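Dihydroxyacetone kinase (Citrobacter freundii, PDB 1UN8) catalyses the ATP-dependent phosphorylation of dihydroxyacetone to dihydroxyacetone phosphate, the second step of the oxidative route of glycerol fermentation. Local coordinates at residues A346-Q351 against F417-E422; N412-F417 against K446-A451. All blocks are in the same frame, centred on the assembly; numbering follows the deposited sequence.

Contact 1 (A346-Q351 against F417-E422)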
ATOM      1  N   ALA A 346     -24.985 -14.889  29.087  1.00 97.15           N
ATOM      2  CA  ALA A 346     -26.010 -14.376  28.191  1.00 96.17           C
ATOM      3  C   ALA A 346     -27.259 -15.242  28.339  1.00 95.71           C
ATOM      4  O   ALA A 346     -28.381 -14.733  28.340  1.00 96.34           O
ATOM      5  CB  ALA A 346     -25.506 -14.408  26.751  1.00 95.95           C
ATOM      6  N   ARG A 347     -27.046 -16.549  28.476  1.00 94.29           N
ATOM      7  CA  ARG A 347     -28.126 -17.518  28.622  1.00 92.98           C
ATOM      8  C   ARG A 347     -29.276 -17.013  29.490  1.00 91.03           C
ATOM      9  O   ARG A 347     -29.083 -16.619  30.634  1.00 90.56           O
ATOM     10  CB  ARG A 347     -27.566 -18.819  29.199  1.00 94.72           C
ATOM     11  CG  ARG A 347     -28.601 -19.785  29.741  1.00 97.17           C
ATOM     12  CD  ARG A 347     -27.896 -20.887  30.515  1.00100.25           C
ATOM     13  NE  ARG A 347     -28.675 -21.341  31.660  1.00103.41           N
ATOM     14  CZ  ARG A 347     -28.184 -22.098  32.642  1.00104.57           C
ATOM     15  NH1 ARG A 347     -26.908 -22.483  32.612  1.00104.21           N
ATOM     16  NH2 ARG A 347     -28.960 -22.471  33.653  1.00105.36           N
ATOM     17  N   VAL A 348     -30.479 -17.028  28.927  1.00 89.67           N
ATOM     18  CA  VAL A 348     -31.667 -16.580  29.640  1.00 87.62           C
ATOM     19  C   VAL A 348     -32.150 -17.639  30.627  1.00 86.29           C
ATOM     20  O   VAL A 348     -32.228 -18.830  30.304  1.00 84.89           O
ATOM     21  CB  VAL A 348     -32.819 -16.226  28.650  1.00 87.71           C
ATOM     22  CG1 VAL A 348     -33.005 -17.342  27.638  1.00 87.77           C
ATOM     23  CG2 VAL A 348     -34.117 -15.997  29.412  1.00 86.64           C
ATOM     24  N   GLU A 349     -32.460 -17.190  31.836  1.00 85.02           N
ATOM     25  CA  GLU A 349     -32.936 -18.069  32.892  1.00 84.86           C
ATOM     26  C   GLU A 349     -34.454 -18.123  32.916  1.00 83.52           C
ATOM     27  O   GLU A 349     -35.127 -17.147  32.582  1.00 83.65           O
ATOM     28  CB  GLU A 349     -32.429 -17.589  34.244  1.00 86.27           C
ATOM     29  CG  GLU A 349     -31.006 -17.986  34.554  1.00 89.44           C
ATOM     30  CD  GLU A 349     -30.347 -17.011  35.509  1.00 92.55           C
ATOM     31  OE1 GLU A 349     -31.009 -16.592  36.488  1.00 93.76           O
ATOM     32  OE2 GLU A 349     -29.165 -16.670  35.283  1.00 93.92           O
ATOM     33  N   PHE A 350     -34.990 -19.266  33.335  1.00 81.25           N
ATOM     34  CA  PHE A 350     -36.429 -19.451  33.379  1.00 79.03           C
ATOM     35  C   PHE A 350     -36.790 -20.718  34.130  1.00 79.16           C
ATOM     36  O   PHE A 350     -35.942 -21.573  34.386  1.00 79.14           O
ATOM     37  CB  PHE A 350     -36.972 -19.553  31.954  1.00 76.58           C
ATOM     38  CG  PHE A 350     -36.522 -20.790  31.229  1.00 73.76           C
ATOM     39  CD1 PHE A 350     -37.327 -21.925  31.190  1.00 72.87           C
ATOM     40  CD2 PHE A 350     -35.280 -20.829  30.601  1.00 73.35           C
ATOM     41  CE1 PHE A 350     -36.905 -23.083  30.536  1.00 72.88           C
ATOM     42  CE2 PHE A 350     -34.844 -21.981  29.943  1.00 73.11           C
ATOM     43  CZ  PHE A 350     -35.658 -23.111  29.909  1.00 72.80           C
ATOM     44  N   GLN A 351     -38.069 -20.843  34.460  1.00 78.76           N
ATOM     45  CA  GLN A 351     -38.558 -22.014  35.159  1.00 77.62           C
ATOM     46  C   GLN A 351     -39.843 -22.462  34.481  1.00 75.70           C
ATOM     47  O   GLN A 351     -40.786 -21.682  34.342  1.00 74.75           O
ATOM     48  CB  GLN A 351     -38.824 -21.675  36.624  1.00 79.75           C
ATOM     49  CG  GLN A 351     -38.618 -22.851  37.565  1.00 83.12           C
ATOM     50  CD  GLN A 351     -37.194 -23.391  37.506  1.00 84.63           C
ATOM     51  OE1 GLN A 351     -36.231 -22.662  37.755  1.00 84.96           O
ATOM     52  NE2 GLN A 351     -37.055 -24.672  37.170  1.00 84.71           N
ATOM     53  N   PHE A 417     -40.850 -15.164  25.581  1.00 53.81           N
ATOM     54  CA  PHE A 417     -40.364 -14.544  24.355  1.00 53.56           C
ATOM     55  C   PHE A 417     -38.841 -14.528  24.370  1.00 53.58           C
ATOM     56  O   PHE A 417     -38.191 -14.929  23.399  1.00 53.90           O
ATOM     57  CB  PHE A 417     -40.909 -13.113  24.206  1.00 51.95           C
ATOM     58  CG  PHE A 417     -42.329 -13.045  23.685  1.00 50.52           C
ATOM     59  CD1 PHE A 417     -42.886 -11.825  23.309  1.00 49.83           C
ATOM     60  CD2 PHE A 417     -43.108 -14.195  23.566  1.00 48.95           C
ATOM     61  CE1 PHE A 417     -44.188 -11.753  22.828  1.00 48.95           C
ATOM     62  CE2 PHE A 417     -44.409 -14.131  23.085  1.00 49.46           C
ATOM     63  CZ  PHE A 417     -44.951 -12.906  22.714  1.00 48.86           C
ATOM     64  N   ALA A 418     -38.278 -14.075  25.484  1.00 53.72           N
ATOM     65  CA  ALA A 418     -36.831 -14.014  25.635  1.00 53.30           C
ATOM     66  C   ALA A 418     -36.214 -15.391  25.374  1.00 52.26           C
ATOM     67  O   ALA A 418     -35.130 -15.494  24.805  1.00 52.58           O
ATOM     68  CB  ALA A 418     -36.473 -13.534  27.038  1.00 52.61           C
ATOM     69  N   LEU A 419     -36.907 -16.447  25.783  1.00 51.29           N
ATOM     70  CA  LEU A 419     -36.393 -17.794  25.579  1.00 51.83           C
ATOM     71  C   LEU A 419     -36.436 -18.199  24.108  1.00 51.50           C
ATOM     72  O   LEU A 419     -35.497 -18.812  23.597  1.00 50.09           O
ATOM     73  CB  LEU A 419     -37.185 -18.799  26.411  1.00 52.04           C
ATOM     74  CG  LEU A 419     -36.719 -20.237  26.176  1.00 52.54           C
ATOM     75  CD1 LEU A 419     -35.243 -20.360  26.545  1.00 52.07           C
ATOM     76  CD2 LEU A 419     -37.572 -21.190  26.997  1.00 52.10           C
ATOM     77  N   ILE A 420     -37.536 -17.866  23.440  1.00 51.86           N
ATOM     78  CA  ILE A 420     -37.686 -18.173  22.021  1.00 52.19           C
ATOM     79  C   ILE A 420     -36.624 -17.375  21.271  1.00 52.92           C
ATOM     80  O   ILE A 420     -35.919 -17.912  20.410  1.00 53.17           O
ATOM     81  CB  ILE A 420     -39.096 -17.772  21.503  1.00 51.45           C
ATOM     82  CG1 ILE A 420     -40.158 -18.656  22.158  1.00 50.47           C
ATOM     83  CG2 ILE A 420     -39.172 -17.903  19.983  1.00 50.09           C
ATOM     84  CD1 ILE A 420     -41.574 -18.194  21.900  1.00 49.69           C
ATOM     85  N   GLY A 421     -36.514 -16.093  21.616  1.00 52.09           N
ATOM     86  CA  GLY A 421     -35.545 -15.232  20.969  1.00 54.04           C
ATOM     87  C   GLY A 421     -34.146 -15.805  21.042  1.00 55.10           C
ATOM     88  O   GLY A 421     -33.347 -15.676  20.111  1.00 55.47           O
ATOM     89  N   GLU A 422     -33.853 -16.460  22.156  1.00 55.72           N
ATOM     90  CA  GLU A 422     -32.545 -17.050  22.350  1.00 56.42           C
ATOM     91  C   GLU A 422     -32.369 -18.336  21.559  1.00 55.25           C
ATOM     92  O   GLU A 422     -31.307 -18.591  21.009  1.00 55.38           O
ATOM     93  CB  GLU A 422     -32.327 -17.343  23.831  1.00 58.75           C
ATOM     94  CG  GLU A 422     -30.925 -17.827  24.171  1.00 62.15           C
ATOM     95  CD  GLU A 422     -30.846 -18.452  25.558  1.00 64.68           C
ATOM     96  OE1 GLU A 422     -31.329 -19.598  25.733  1.00 64.61           O
ATOM     97  OE2 GLU A 422     -30.305 -17.790  26.473  1.00 66.02           O
TER
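The linker that leads into the eight-helix ATP-binding barrel runs, at Ala-346 to Gln-351, across the outer face of helix 413-427, where Val-348 meets Leu-419 and Glu-422, and Phe-350 meets Leu-419. Glu-422 extends from the helix to the linker, CG anti to the backbone N (chi1 -174°), and its OE2 accepts the backbone N-H of Val-348 at 2.6 Å. The bond is nearly straight, 165° at the hydrogen, and enters on the syn side of the carboxylate, 23° out of its plane. Because Val-348 CG1 sits between its own backbone N and carbonyl carbon, this methyl lies against the same carboxylate and also touches Leu-419 CD1 at 3.9 Å; CG2 is turned to the CB of Ala-418. Farther along, Leu-419 CD2 stands over the centre of one face of the Phe-350 ring in a CH-pi contact, 3.9 Å from the Phe-350 centroid, while Leu-419 CD1 meets the rim at Phe-350 CE2, 3.8 Å away. One hydrogen bond and these apolar contacts join linker to helix. Leu-408 and Pro-409 of the preceding loop pack on Leu-419, Arg-127 of the second subunit packs against Val-348 and Ala-418, and the inner side of helix 413-427 faces helix 430-448 and the lipid.

Contact 2 (N412-F417 against K446-A451). With MYY ((2R)-3-(phosphonooxy)-2-(tetradecanoyloxy)propyl palmitate), chain C.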
ATOM      1  N   ASN A 412     -45.165 -16.877  31.839  1.00 68.72           N
ATOM      2  CA  ASN A 412     -44.530 -15.569  31.803  1.00 67.60           C
ATOM      3  C   ASN A 412     -44.081 -15.265  30.388  1.00 66.57           C
ATOM      4  O   ASN A 412     -42.997 -15.684  29.972  1.00 66.92           O
ATOM      5  CB  ASN A 412     -43.327 -15.534  32.745  1.00 68.83           C
ATOM      6  CG  ASN A 412     -42.653 -14.170  32.783  1.00 69.38           C
ATOM      7  OD1 ASN A 412     -41.757 -13.937  33.589  1.00 69.61           O
ATOM      8  ND2 ASN A 412     -43.081 -13.265  31.905  1.00 70.29           N
ATOM      9  N   LEU A 413     -44.912 -14.523  29.656  1.00 65.78           N
ATOM     10  CA  LEU A 413     -44.611 -14.164  28.271  1.00 64.34           C
ATOM     11  C   LEU A 413     -43.242 -13.532  28.082  1.00 63.31           C
ATOM     12  O   LEU A 413     -42.487 -13.945  27.195  1.00 62.70           O
ATOM     13  CB  LEU A 413     -45.684 -13.228  27.707  1.00 63.08           C
ATOM     14  CG  LEU A 413     -46.956 -13.907  27.191  1.00 64.02           C
ATOM     15  CD1 LEU A 413     -47.828 -12.868  26.507  1.00 63.07           C
ATOM     16  CD2 LEU A 413     -46.601 -15.014  26.191  1.00 63.53           C
ATOM     17  N   ALA A 414     -42.923 -12.539  28.913  1.00 61.82           N
ATOM     18  CA  ALA A 414     -41.634 -11.853  28.821  1.00 61.07           C
ATOM     19  C   ALA A 414     -40.488 -12.854  28.730  1.00 59.88           C
ATOM     20  O   ALA A 414     -39.702 -12.835  27.789  1.00 59.14           O
ATOM     21  CB  ALA A 414     -41.440 -10.944  30.021  1.00 60.54           C
ATOM     22  N   THR A 415     -40.407 -13.738  29.712  1.00 60.72           N
ATOM     23  CA  THR A 415     -39.359 -14.747  29.740  1.00 59.96           C
ATOM     24  C   THR A 415     -39.547 -15.745  28.603  1.00 58.24           C
ATOM     25  O   THR A 415     -38.569 -16.235  28.035  1.00 58.90           O
ATOM     26  CB  THR A 415     -39.359 -15.477  31.093  1.00 60.58           C
ATOM     27  OG1 THR A 415     -39.262 -14.504  32.143  1.00 59.70           O
ATOM     28  CG2 THR A 415     -38.175 -16.430  31.194  1.00 60.45           C
ATOM     29  N   LEU A 416     -40.800 -16.041  28.268  1.00 56.26           N
ATOM     30  CA  LEU A 416     -41.078 -16.966  27.176  1.00 55.41           C
ATOM     31  C   LEU A 416     -40.528 -16.417  25.878  1.00 54.55           C
ATOM     32  O   LEU A 416     -39.828 -17.119  25.152  1.00 56.14           O
ATOM     33  CB  LEU A 416     -42.577 -17.199  27.003  1.00 54.28           C
ATOM     34  CG  LEU A 416     -42.888 -18.102  25.803  1.00 53.36           C
ATOM     35  CD1 LEU A 416     -42.327 -19.506  26.051  1.00 51.27           C
ATOM     36  CD2 LEU A 416     -44.388 -18.155  25.571  1.00 52.34           C
ATOM     37  N   PHE A 417     -40.850 -15.164  25.581  1.00 53.81           N
ATOM     38  CA  PHE A 417     -40.364 -14.544  24.355  1.00 53.56           C
ATOM     39  C   PHE A 417     -38.841 -14.528  24.370  1.00 53.58           C
ATOM     40  O   PHE A 417     -38.191 -14.929  23.399  1.00 53.90           O
ATOM     41  CB  PHE A 417     -40.909 -13.113  24.206  1.00 51.95           C
ATOM     42  CG  PHE A 417     -42.329 -13.045  23.685  1.00 50.52           C
ATOM     43  CD1 PHE A 417     -42.886 -11.825  23.309  1.00 49.83           C
ATOM     44  CD2 PHE A 417     -43.108 -14.195  23.566  1.00 48.95           C
ATOM     45  CE1 PHE A 417     -44.188 -11.753  22.828  1.00 48.95           C
ATOM     46  CE2 PHE A 417     -44.409 -14.131  23.085  1.00 49.46           C
ATOM     47  CZ  PHE A 417     -44.951 -12.906  22.714  1.00 48.86           C
ATOM     48  N   LYS A 446     -39.910  -5.643  25.689  1.00 59.24           N
ATOM     49  CA  LYS A 446     -40.938  -4.624  25.763  1.00 59.94           C
ATOM     50  C   LYS A 446     -41.945  -5.091  26.812  1.00 61.79           C
ATOM     51  O   LYS A 446     -42.488  -4.289  27.572  1.00 60.35           O
ATOM     52  CB  LYS A 446     -41.610  -4.456  24.408  1.00 60.10           C
ATOM     53  CG  LYS A 446     -42.520  -3.244  24.324  1.00 61.70           C
ATOM     54  CD  LYS A 446     -41.759  -1.957  24.609  1.00 61.67           C
ATOM     55  CE  LYS A 446     -42.658  -0.743  24.436  1.00 61.91           C
ATOM     56  NZ  LYS A 446     -41.982   0.530  24.811  1.00 62.71           N
ATOM     57  N   LEU A 447     -42.187  -6.402  26.847  1.00 63.42           N
ATOM     58  CA  LEU A 447     -43.096  -6.984  27.823  1.00 65.51           C
ATOM     59  C   LEU A 447     -42.502  -6.807  29.222  1.00 68.67           C
ATOM     60  O   LEU A 447     -43.224  -6.515  30.181  1.00 69.61           O
ATOM     61  CB  LEU A 447     -43.291  -8.481  27.565  1.00 64.04           C
ATOM     62  CG  LEU A 447     -44.156  -8.927  26.388  1.00 64.47           C
ATOM     63  CD1 LEU A 447     -44.165 -10.449  26.310  1.00 63.64           C
ATOM     64  CD2 LEU A 447     -45.567  -8.399  26.569  1.00 63.05           C
ATOM     65  N   GLU A 448     -41.186  -6.986  29.338  1.00 70.31           N
ATOM     66  CA  GLU A 448     -40.521  -6.852  30.630  1.00 71.87           C
ATOM     67  C   GLU A 448     -40.755  -5.452  31.187  1.00 71.51           C
ATOM     68  O   GLU A 448     -40.767  -5.251  32.400  1.00 71.50           O
ATOM     69  CB  GLU A 448     -39.022  -7.112  30.495  1.00 73.41           C
ATOM     70  CG  GLU A 448     -38.400  -7.596  31.782  1.00 77.04           C
ATOM     71  CD  GLU A 448     -38.961  -8.940  32.205  1.00 79.90           C
ATOM     72  OE1 GLU A 448     -38.724  -9.932  31.480  1.00 82.08           O
ATOM     73  OE2 GLU A 448     -39.640  -9.006  33.255  1.00 81.56           O
ATOM     74  N   GLN A 449     -40.935  -4.488  30.292  1.00 71.11           N
ATOM     75  CA  GLN A 449     -41.198  -3.114  30.694  1.00 70.86           C
ATOM     76  C   GLN A 449     -42.683  -2.965  30.999  1.00 70.65           C
ATOM     77  O   GLN A 449     -43.180  -1.857  31.207  1.00 71.14           O
ATOM     78  CB  GLN A 449     -40.803  -2.150  29.578  1.00 71.86           C
ATOM     79  CG  GLN A 449     -39.306  -2.065  29.327  1.00 74.79           C
ATOM     80  CD  GLN A 449     -38.977  -1.273  28.069  1.00 76.61           C
ATOM     81  OE1 GLN A 449     -39.454  -0.148  27.887  1.00 77.49           O
ATOM     82  NE2 GLN A 449     -38.158  -1.857  27.195  1.00 76.21           N
ATOM     83  N   GLY A 450     -43.392  -4.092  31.008  1.00 69.87           N
ATOM     84  CA  GLY A 450     -44.814  -4.084  31.308  1.00 68.64           C
ATOM     85  C   GLY A 450     -45.750  -3.576  30.227  1.00 67.56           C
ATOM     86  O   GLY A 450     -46.713  -2.873  30.524  1.00 67.19           O
ATOM     87  N   ALA A 451     -45.479  -3.918  28.972  1.00 66.91           N
ATOM     88  CA  ALA A 451     -46.343  -3.491  27.876  1.00 65.34           C
ATOM     89  C   ALA A 451     -47.257  -4.660  27.552  1.00 64.37           C
ATOM     90  O   ALA A 451     -46.987  -5.789  27.958  1.00 64.18           O
ATOM     91  CB  ALA A 451     -45.509  -3.117  26.658  1.00 64.51           C
TER
HETATM   92  C38 MYY C1551     -40.213 -19.049  13.031  1.00 54.89           C
HETATM   93  C37 MYY C1551     -40.722 -19.873  14.218  1.00 54.34           C
HETATM   94  C36 MYY C1551     -41.387 -18.979  15.268  1.00 54.07           C
HETATM   95  C35 MYY C1551     -41.930 -19.799  16.441  1.00 53.08           C
HETATM   96  C34 MYY C1551     -42.712 -18.916  17.420  1.00 55.95           C
HETATM   97  C33 MYY C1551     -43.286 -19.695  18.606  1.00 54.73           C
HETATM   98  C32 MYY C1551     -44.027 -18.769  19.578  1.00 55.86           C
HETATM   99  C31 MYY C1551     -45.313 -18.204  18.970  1.00 58.34           C
HETATM  100  C30 MYY C1551     -45.865 -16.977  19.707  1.00 62.77           C
HETATM  101  C29 MYY C1551     -46.552 -17.261  21.047  1.00 64.71           C
HETATM  102  C28 MYY C1551     -47.383 -16.044  21.469  1.00 67.48           C
HETATM  103  C27 MYY C1551     -48.153 -16.239  22.778  1.00 71.44           C
HETATM  104  C26 MYY C1551     -49.219 -15.159  22.990  1.00 74.84           C
HETATM  105  C25 MYY C1551     -49.965 -15.365  24.315  1.00 79.73           C
HETATM  106  C24 MYY C1551     -51.444 -14.983  24.253  1.00 84.08           C
HETATM  107  C23 MYY C1551     -51.796 -13.580  24.769  1.00 88.09           C
HETATM  108  O10 MYY C1551     -50.964 -12.672  24.762  1.00 88.68           O
HETATM  109  O8  MYY C1551     -53.050 -13.368  25.253  1.00 91.54           O
HETATM  110  C6  MYY C1551     -53.284 -11.998  25.628  1.00 96.08           C
HETATM  111  C5  MYY C1551     -53.949 -11.246  24.480  1.00 99.92           C
HETATM  112  C4  MYY C1551     -55.310 -10.671  24.910  1.00104.11           C
HETATM  113  O6  MYY C1551     -56.127 -11.605  25.636  1.00110.36           O
HETATM  114  P   MYY C1551     -56.962 -12.799  24.933  1.00112.93           P
HETATM  115  O4  MYY C1551     -55.932 -13.597  23.981  1.00112.74           O
HETATM  116  O3  MYY C1551     -57.333 -13.798  26.145  1.00112.40           O
HETATM  117  O5  MYY C1551     -58.178 -12.347  24.215  1.00112.35           O
HETATM  118  O7  MYY C1551     -53.991 -12.079  23.304  1.00 98.18           O
HETATM  119  C7  MYY C1551     -54.071 -11.344  22.159  1.00 94.62           C
HETATM  120  O9  MYY C1551     -54.142 -10.117  22.192  1.00 96.62           O
HETATM  121  C8  MYY C1551     -54.103 -12.093  20.821  1.00 90.22           C
HETATM  122  C9  MYY C1551     -52.916 -11.687  19.947  1.00 84.63           C
HETATM  123  C10 MYY C1551     -52.106 -12.904  19.491  1.00 80.60           C
HETATM  124  C11 MYY C1551     -50.925 -12.512  18.601  1.00 77.49           C
HETATM  125  C12 MYY C1551     -50.094 -13.742  18.229  1.00 74.38           C
HETATM  126  C13 MYY C1551     -48.856 -13.374  17.409  1.00 72.91           C
HETATM  127  C14 MYY C1551     -47.932 -14.592  17.349  1.00 71.59           C
HETATM  128  C15 MYY C1551     -46.581 -14.290  16.698  1.00 70.19           C
HETATM  129  C16 MYY C1551     -46.626 -14.403  15.174  1.00 68.53           C
HETATM  130  C17 MYY C1551     -45.202 -14.561  14.636  1.00 67.01           C
HETATM  131  C18 MYY C1551     -45.212 -15.162  13.229  1.00 66.15           C
HETATM  132  C19 MYY C1551     -43.808 -15.594  12.797  1.00 63.64           C
HETATM  133  C20 MYY C1551     -43.849 -16.366  11.476  1.00 62.52           C
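The Phe-417 ring stands between Leu-447 and the bound phospholipid: MYY C28 lies at the ring edge, near its plane, 3.9 Å from Phe-417 CE2, and the CD1 methyl of Leu-447 approaches obliquely, 3.5 Å from the ring atom CD1 of Phe-417. A further ring, Phe-440, meets it edge-to-face. The contact pairs two consecutive antiparallel helices of the eight-helix barrel, the start of 413-427 against the end of 430-448, beside the lipid pocket. Leu-447 is the central side chain. It crosses the Phe-417 side chain at about a right angle, and its CD1, carried outward with chi2 extended (178°), reaches Leu-413 CB at 3.5 Å as well. Nearer the backbones, the CB atoms of Ala-414 and Leu-447 are 3.9 Å apart, and the small alanine lets the helices come close, with 5.2 Å between the CA atoms of these two residues. The methyls of Leu-413 touch the lipid, CD1 lying 3.6 Å from the ester carbonyl oxygen O10 of MYY. On the other flank the Glu-448 chain, bent at chi2, brings OE1 against the CB of Ala-414, 3.2 Å away. Asn-412 is the N-cap of helix 413-427; its OD1 accepts Thr-415 OG1 at 2.9 Å, the donor standing well above the amide carbonyl plane.

From the N terminus, the chain completes the dihydroxyacetone-binding part, passes along the linker, and lays 346-351 on the barrel before the first of its helices. Contact 1 closes a mostly helical loop of 65 residues between that linker and helix 413-427; contact 2 closes a shorter one of 28 residues, from the start of the same helix to the end of 430-448. Their segments alternate along the chain, so the two loops cross, and Phe-417 belongs to both. Helix 413-427 therefore carries the linker on one side and helix 430-448 with the lipid on another. The contact centres are about 11 Å apart, and the CG2 methyl of Thr-415 joins them directly, packing on Glu-349 and Phe-350.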